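Local coordinates for Sodium/calcium exchanger membrane region domain-containing protein (Archaeoglobus fulgidus, PDB 4KPP) that probably exchanges protons for calcium ions across the membrane, as a CAX-type member of the sodium/calcium exchanger family, at residues A166-F169 with V170-A174; T287-I290 with G291-I295. One frame throughout, in Å; residues are numbered along the deposited sequence.

Interaction 1 of 2, residues A166-F169 with V170-A174; sequences ALVF and VSLYA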
ATOM      1  N   ALA A 166      17.293  -3.765  -4.367  1.00 30.08           N
ATOM      2  CA  ALA A 166      16.585  -3.702  -3.099  1.00 28.73           C
ATOM      3  C   ALA A 166      17.211  -2.643  -2.202  1.00 31.30           C
ATOM      4  O   ALA A 166      16.506  -1.894  -1.528  1.00 35.50           O
ATOM      5  CB  ALA A 166      16.596  -5.059  -2.417  1.00 29.27           C
ATOM      6  N   LEU A 167      18.540  -2.580  -2.213  1.00 33.31           N
ATOM      7  CA  LEU A 167      19.280  -1.585  -1.444  1.00 34.94           C
ATOM      8  C   LEU A 167      18.891  -0.173  -1.875  1.00 35.23           C
ATOM      9  O   LEU A 167      18.720   0.715  -1.041  1.00 36.18           O
ATOM     10  CB  LEU A 167      20.787  -1.793  -1.620  1.00 38.29           C
ATOM     11  CG  LEU A 167      21.689  -1.622  -0.393  1.00 47.15           C
ATOM     12  CD1 LEU A 167      23.145  -1.867  -0.767  1.00 53.00           C
ATOM     13  CD2 LEU A 167      21.525  -0.249   0.242  1.00 49.74           C
ATOM     14  N   VAL A 168      18.751   0.028  -3.183  1.00 33.11           N
ATOM     15  CA  VAL A 168      18.355   1.322  -3.726  1.00 31.19           C
ATOM     16  C   VAL A 168      16.942   1.702  -3.288  1.00 30.58           C
ATOM     17  O   VAL A 168      16.724   2.787  -2.746  1.00 32.60           O
ATOM     18  CB  VAL A 168      18.436   1.341  -5.267  1.00 31.05           C
ATOM     19  CG1 VAL A 168      17.930   2.668  -5.811  1.00 26.75           C
ATOM     20  CG2 VAL A 168      19.861   1.086  -5.722  1.00 35.70           C
ATOM     21  N   PHE A 169      15.992   0.799  -3.520  1.00 28.83           N
ATOM     22  CA  PHE A 169      14.595   1.028  -3.152  1.00 23.98           C
ATOM     23  C   PHE A 169      14.419   1.307  -1.663  1.00 23.36           C
ATOM     24  O   PHE A 169      13.659   2.193  -1.278  1.00 24.47           O
ATOM     25  CB  PHE A 169      13.723  -0.156  -3.571  1.00 17.86           C
ATOM     26  CG  PHE A 169      13.457  -0.217  -5.045  1.00 21.12           C
ATOM     27  CD1 PHE A 169      12.750   0.795  -5.675  1.00 20.97           C
ATOM     28  CD2 PHE A 169      13.904  -1.289  -5.805  1.00 22.92           C
ATOM     29  CE1 PHE A 169      12.499   0.744  -7.037  1.00 22.09           C
ATOM     30  CE2 PHE A 169      13.657  -1.346  -7.164  1.00 24.39           C
ATOM     31  CZ  PHE A 169      12.954  -0.328  -7.780  1.00 24.71           C
ATOM     32  N   VAL A 170      15.123   0.551  -0.829  1.00 25.29           N
ATOM     33  CA  VAL A 170      15.075   0.771   0.611  1.00 28.87           C
ATOM     34  C   VAL A 170      15.728   2.108   0.973  1.00 31.88           C
ATOM     35  O   VAL A 170      15.247   2.825   1.852  1.00 33.93           O
ATOM     36  CB  VAL A 170      15.736  -0.394   1.389  1.00 38.26           C
ATOM     37  CG1 VAL A 170      15.910  -0.041   2.861  1.00 42.16           C
ATOM     38  CG2 VAL A 170      14.912  -1.664   1.243  1.00 29.49           C
ATOM     39  N   SER A 171      16.815   2.444   0.281  1.00 30.14           N
ATOM     40  CA  SER A 171      17.497   3.717   0.500  1.00 30.53           C
ATOM     41  C   SER A 171      16.591   4.896   0.172  1.00 29.17           C
ATOM     42  O   SER A 171      16.524   5.868   0.927  1.00 30.92           O
ATOM     43  CB  SER A 171      18.779   3.802  -0.334  1.00 34.34           C
ATOM     44  OG  SER A 171      19.729   2.840   0.093  1.00 36.81           O
ATOM     45  N   LEU A 172      15.900   4.806  -0.961  1.00 27.57           N
ATOM     46  CA  LEU A 172      14.972   5.853  -1.371  1.00 25.73           C
ATOM     47  C   LEU A 172      13.915   6.093  -0.304  1.00 25.14           C
ATOM     48  O   LEU A 172      13.630   7.237   0.051  1.00 25.03           O
ATOM     49  CB  LEU A 172      14.307   5.501  -2.704  1.00 24.85           C
ATOM     50  CG  LEU A 172      15.158   5.679  -3.965  1.00 25.30           C
ATOM     51  CD1 LEU A 172      14.433   5.132  -5.184  1.00 22.28           C
ATOM     52  CD2 LEU A 172      15.522   7.143  -4.168  1.00 24.32           C
ATOM     53  N   TYR A 173      13.346   5.013   0.220  1.00 24.71           N
ATOM     54  CA  TYR A 173      12.311   5.143   1.237  1.00 25.11           C
ATOM     55  C   TYR A 173      12.870   5.681   2.551  1.00 25.85           C
ATOM     56  O   TYR A 173      12.241   6.517   3.196  1.00 28.92           O
ATOM     57  CB  TYR A 173      11.576   3.822   1.472  1.00 24.27           C
ATOM     58  CG  TYR A 173      10.398   3.988   2.401  1.00 24.52           C
ATOM     59  CD1 TYR A 173       9.298   4.741   2.018  1.00 23.05           C
ATOM     60  CD2 TYR A 173      10.393   3.414   3.668  1.00 28.38           C
ATOM     61  CE1 TYR A 173       8.222   4.915   2.862  1.00 27.30           C
ATOM     62  CE2 TYR A 173       9.313   3.577   4.521  1.00 28.18           C
ATOM     63  CZ  TYR A 173       8.231   4.330   4.110  1.00 28.01           C
ATOM     64  OH  TYR A 173       7.153   4.501   4.945  1.00 32.81           O
ATOM     65  N   ALA A 174      14.048   5.201   2.939  1.00 26.94           N
ATOM     66  CA  ALA A 174      14.706   5.666   4.160  1.00 29.95           C
ATOM     67  C   ALA A 174      14.963   7.172   4.120  1.00 30.23           C
ATOM     68  O   ALA A 174      14.706   7.881   5.095  1.00 28.51           O
ATOM     69  CB  ALA A 174      16.006   4.911   4.384  1.00 32.46           C
TER
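S171 turns its hydroxyl back onto the preceding turn of the helix, where OG gives a hydrogen bond to L167 O at 2.6 Å. The same carbonyl takes the backbone bond from S171 N at 2.9 Å, so one oxygen is gripped twice by one residue, and the two donors come to it from opposite faces of the carbonyl plane. The torsion explains the reach: with OG opposite the carbonyl carbon and beside the backbone N (chi1 -65°), the hydroxyl lies back along the helix. This is the solvent side, L167 being exposed and S171 partly so. Its polar bond is short but its side-chain packing sparse, a single touch of L167 CD2 on S171 OG at 3.6 Å. V170, partly exposed, sets CG2 3.2 Å from A166 O, while its N bonds to that carbonyl.

The buried flank carries V168, F169 and L172. L172 N bonds to V168 O at 2.8 Å, almost in line with the carbonyl, and beyond the backbone the leucine and valine only just touch, L172 CD1 standing 4.3 Å from V168 CG1; the enclosure here comes from neighbouring helices. F169 contributes mainly through its backbone, whose O receives Y173 N at 3.2 Å; its ring swings off the helix instead of lying against the next turn. All this is regular transmembrane alpha-helix, with a serine hydroxyl spending its hydrogen on the main chain. V168 also touches a bound monoolein. Beyond the contact, helix 138-152 receives V168 and L172 through Y151 and F144, and Y151 meets the F169 ring edge-to-face, while A166, F169 and Y173 pack against helix 288-299.

Interaction 2 of 2, residues T287-I290 with G291-I295; sequences TLLI and GTIAI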
ATOM      1  N   THR A 287       8.521   1.383  -3.203  1.00 29.40           N
ATOM      2  CA  THR A 287       9.919   1.470  -2.783  1.00 28.18           C
ATOM      3  C   THR A 287      10.278   0.367  -1.787  1.00 27.35           C
ATOM      4  O   THR A 287      10.903  -0.629  -2.153  1.00 24.27           O
ATOM      5  CB  THR A 287      10.264   2.849  -2.161  1.00 25.21           C
ATOM      6  OG1 THR A 287       9.347   3.152  -1.100  1.00 21.58           O
ATOM      7  CG2 THR A 287      10.206   3.952  -3.216  1.00 24.88           C
ATOM      8  N   LEU A 288       9.872   0.553  -0.532  1.00 24.99           N
ATOM      9  CA  LEU A 288      10.170  -0.397   0.539  1.00 24.44           C
ATOM     10  C   LEU A 288       9.672  -1.813   0.239  1.00 27.84           C
ATOM     11  O   LEU A 288      10.353  -2.795   0.541  1.00 29.27           O
ATOM     12  CB  LEU A 288       9.586   0.091   1.871  1.00 23.69           C
ATOM     13  CG  LEU A 288       9.884  -0.786   3.092  1.00 26.42           C
ATOM     14  CD1 LEU A 288      11.365  -0.737   3.462  1.00 25.39           C
ATOM     15  CD2 LEU A 288       9.016  -0.391   4.277  1.00 29.25           C
ATOM     16  N   LEU A 289       8.485  -1.909  -0.357  1.00 24.52           N
ATOM     17  CA  LEU A 289       7.881  -3.200  -0.664  1.00 22.15           C
ATOM     18  C   LEU A 289       8.738  -3.997  -1.643  1.00 24.82           C
ATOM     19  O   LEU A 289       8.962  -5.191  -1.451  1.00 25.92           O
ATOM     20  CB  LEU A 289       6.481  -3.010  -1.247  1.00 19.06           C
ATOM     21  CG  LEU A 289       5.382  -3.986  -0.808  1.00 21.96           C
ATOM     22  CD1 LEU A 289       4.326  -4.141  -1.898  1.00 19.12           C
ATOM     23  CD2 LEU A 289       5.932  -5.345  -0.391  1.00 19.90           C
ATOM     24  N   ILE A 290       9.204  -3.333  -2.696  1.00 25.60           N
ATOM     25  CA  ILE A 290      10.028  -3.994  -3.699  1.00 28.98           C
ATOM     26  C   ILE A 290      11.323  -4.499  -3.073  1.00 27.34           C
ATOM     27  O   ILE A 290      11.730  -5.635  -3.302  1.00 28.22           O
ATOM     28  CB  ILE A 290      10.359  -3.062  -4.875  1.00 29.10           C
ATOM     29  CG1 ILE A 290       9.102  -2.326  -5.343  1.00 28.34           C
ATOM     30  CG2 ILE A 290      10.995  -3.851  -6.015  1.00 29.28           C
ATOM     31  CD1 ILE A 290       9.331  -1.389  -6.511  1.00 28.17           C
ATOM     32  N   GLY A 291      11.961  -3.646  -2.278  1.00 25.77           N
ATOM     33  CA  GLY A 291      13.164  -4.030  -1.568  1.00 25.71           C
ATOM     34  C   GLY A 291      12.919  -5.193  -0.628  1.00 29.15           C
ATOM     35  O   GLY A 291      13.741  -6.106  -0.529  1.00 28.85           O
ATOM     36  N   THR A 292      11.779  -5.167   0.054  1.00 28.56           N
ATOM     37  CA  THR A 292      11.440  -6.195   1.032  1.00 28.80           C
ATOM     38  C   THR A 292      11.323  -7.586   0.409  1.00 29.66           C
ATOM     39  O   THR A 292      11.889  -8.547   0.926  1.00 33.88           O
ATOM     40  CB  THR A 292      10.141  -5.856   1.785  1.00 36.81           C
ATOM     41  OG1 THR A 292      10.311  -4.630   2.506  1.00 39.52           O
ATOM     42  CG2 THR A 292       9.790  -6.963   2.765  1.00 40.70           C
ATOM     43  N   ILE A 293      10.602  -7.700  -0.702  1.00 25.58           N
ATOM     44  CA  ILE A 293      10.431  -9.006  -1.330  1.00 28.17           C
ATOM     45  C   ILE A 293      11.740  -9.540  -1.919  1.00 28.76           C
ATOM     46  O   ILE A 293      11.992 -10.745  -1.890  1.00 28.56           O
ATOM     47  CB  ILE A 293       9.299  -9.028  -2.390  1.00 40.00           C
ATOM     48  CG1 ILE A 293       9.622  -8.104  -3.565  1.00 40.94           C
ATOM     49  CG2 ILE A 293       7.957  -8.666  -1.754  1.00 36.97           C
ATOM     50  CD1 ILE A 293       8.652  -8.232  -4.718  1.00 38.99           C
ATOM     51  N   ALA A 294      12.579  -8.645  -2.435  1.00 27.55           N
ATOM     52  CA  ALA A 294      13.871  -9.053  -2.981  1.00 26.55           C
ATOM     53  C   ALA A 294      14.824  -9.465  -1.862  1.00 30.01           C
ATOM     54  O   ALA A 294      15.563 -10.440  -1.994  1.00 30.91           O
ATOM     55  CB  ALA A 294      14.477  -7.940  -3.823  1.00 22.96           C
ATOM     56  N   ILE A 295      14.798  -8.721  -0.759  1.00 32.13           N
ATOM     57  CA  ILE A 295      15.613  -9.045   0.409  1.00 35.10           C
ATOM     58  C   ILE A 295      15.188 -10.382   1.014  1.00 33.59           C
ATOM     59  O   ILE A 295      16.024 -11.252   1.260  1.00 37.27           O
ATOM     60  CB  ILE A 295      15.539  -7.934   1.486  1.00 38.12           C
ATOM     61  CG1 ILE A 295      16.401  -6.736   1.078  1.00 40.54           C
ATOM     62  CG2 ILE A 295      16.010  -8.457   2.831  1.00 38.69           C
ATOM     63  CD1 ILE A 295      16.293  -5.549   2.019  1.00 40.50           C
TER
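T292 and L288 meet one turn apart, where T292 OG1 donates to L288 O at 2.7 Å and T292 N donates to the same oxygen at 2.8 Å. The hydroxyl stands above the carbonyl plane, 43° out of it, while the amide lies nearer that plane. Placing OG1 opposite its own carbonyl carbon (chi1 -62°) folds it back to this acceptor. The L288 side chain borders the hydroxyl, its CG 3.9 Å from T292 OG1. A valine at this position would keep the branched shape but is likely to leave L288 O with the backbone donor alone and the leucine facing a methyl instead of a hydroxyl.

Next to this pair, L289 and I293 slant across one another, CD2 of L289 4.1 Å from CG2 of I293. I293 CG1 sits between its backbone N and carbonyl carbon, and this turns it toward I290 O, 3.3 Å away. Backbone bonds hold the frame: I293 N reaches L289 O, A294 N reaches I290 O, and G291 N meets T287 O at 3.2 Å.

Farther out, T287 occupies the N-cap position, but its OG1 makes no cap and turns back to a hydrogen bond with V283 O of helix 271-285. L289 and I293 lie against helix 76-91, touching D82, and L289 also reaches E78; L289 and I290 meet M104 of helix 96-127. The chemistry is that of a short membrane helix: the hydroxyl and amide hydrogens of T292 both go to L288 O, in the preceding turn, so the hydroxyl's donor is met within its own helix.

Both contacts are mostly buried and repeat one device, a hydroxyl residue bonding twice to the carbonyl four positions earlier. Interaction 1, in helix 163-182, is the more peripheral, about 16 Å from centre to chain centre, with one exposed leucine and a lipid at its valine; interaction 2, in helix 288-299, lies about 12 Å from it, with no exposed residue and acidic neighbours on helix 76-91. The serine's two donors straddle the carbonyl plane, whereas the threonine's hydroxyl stands well above it. The two helices pack directly: A166 CB lies 3.7 Å from G291 CA, an approach the absence of a side chain on G291 probably allows, and F169 CE2 lies 3.8 Å from I290 CG2.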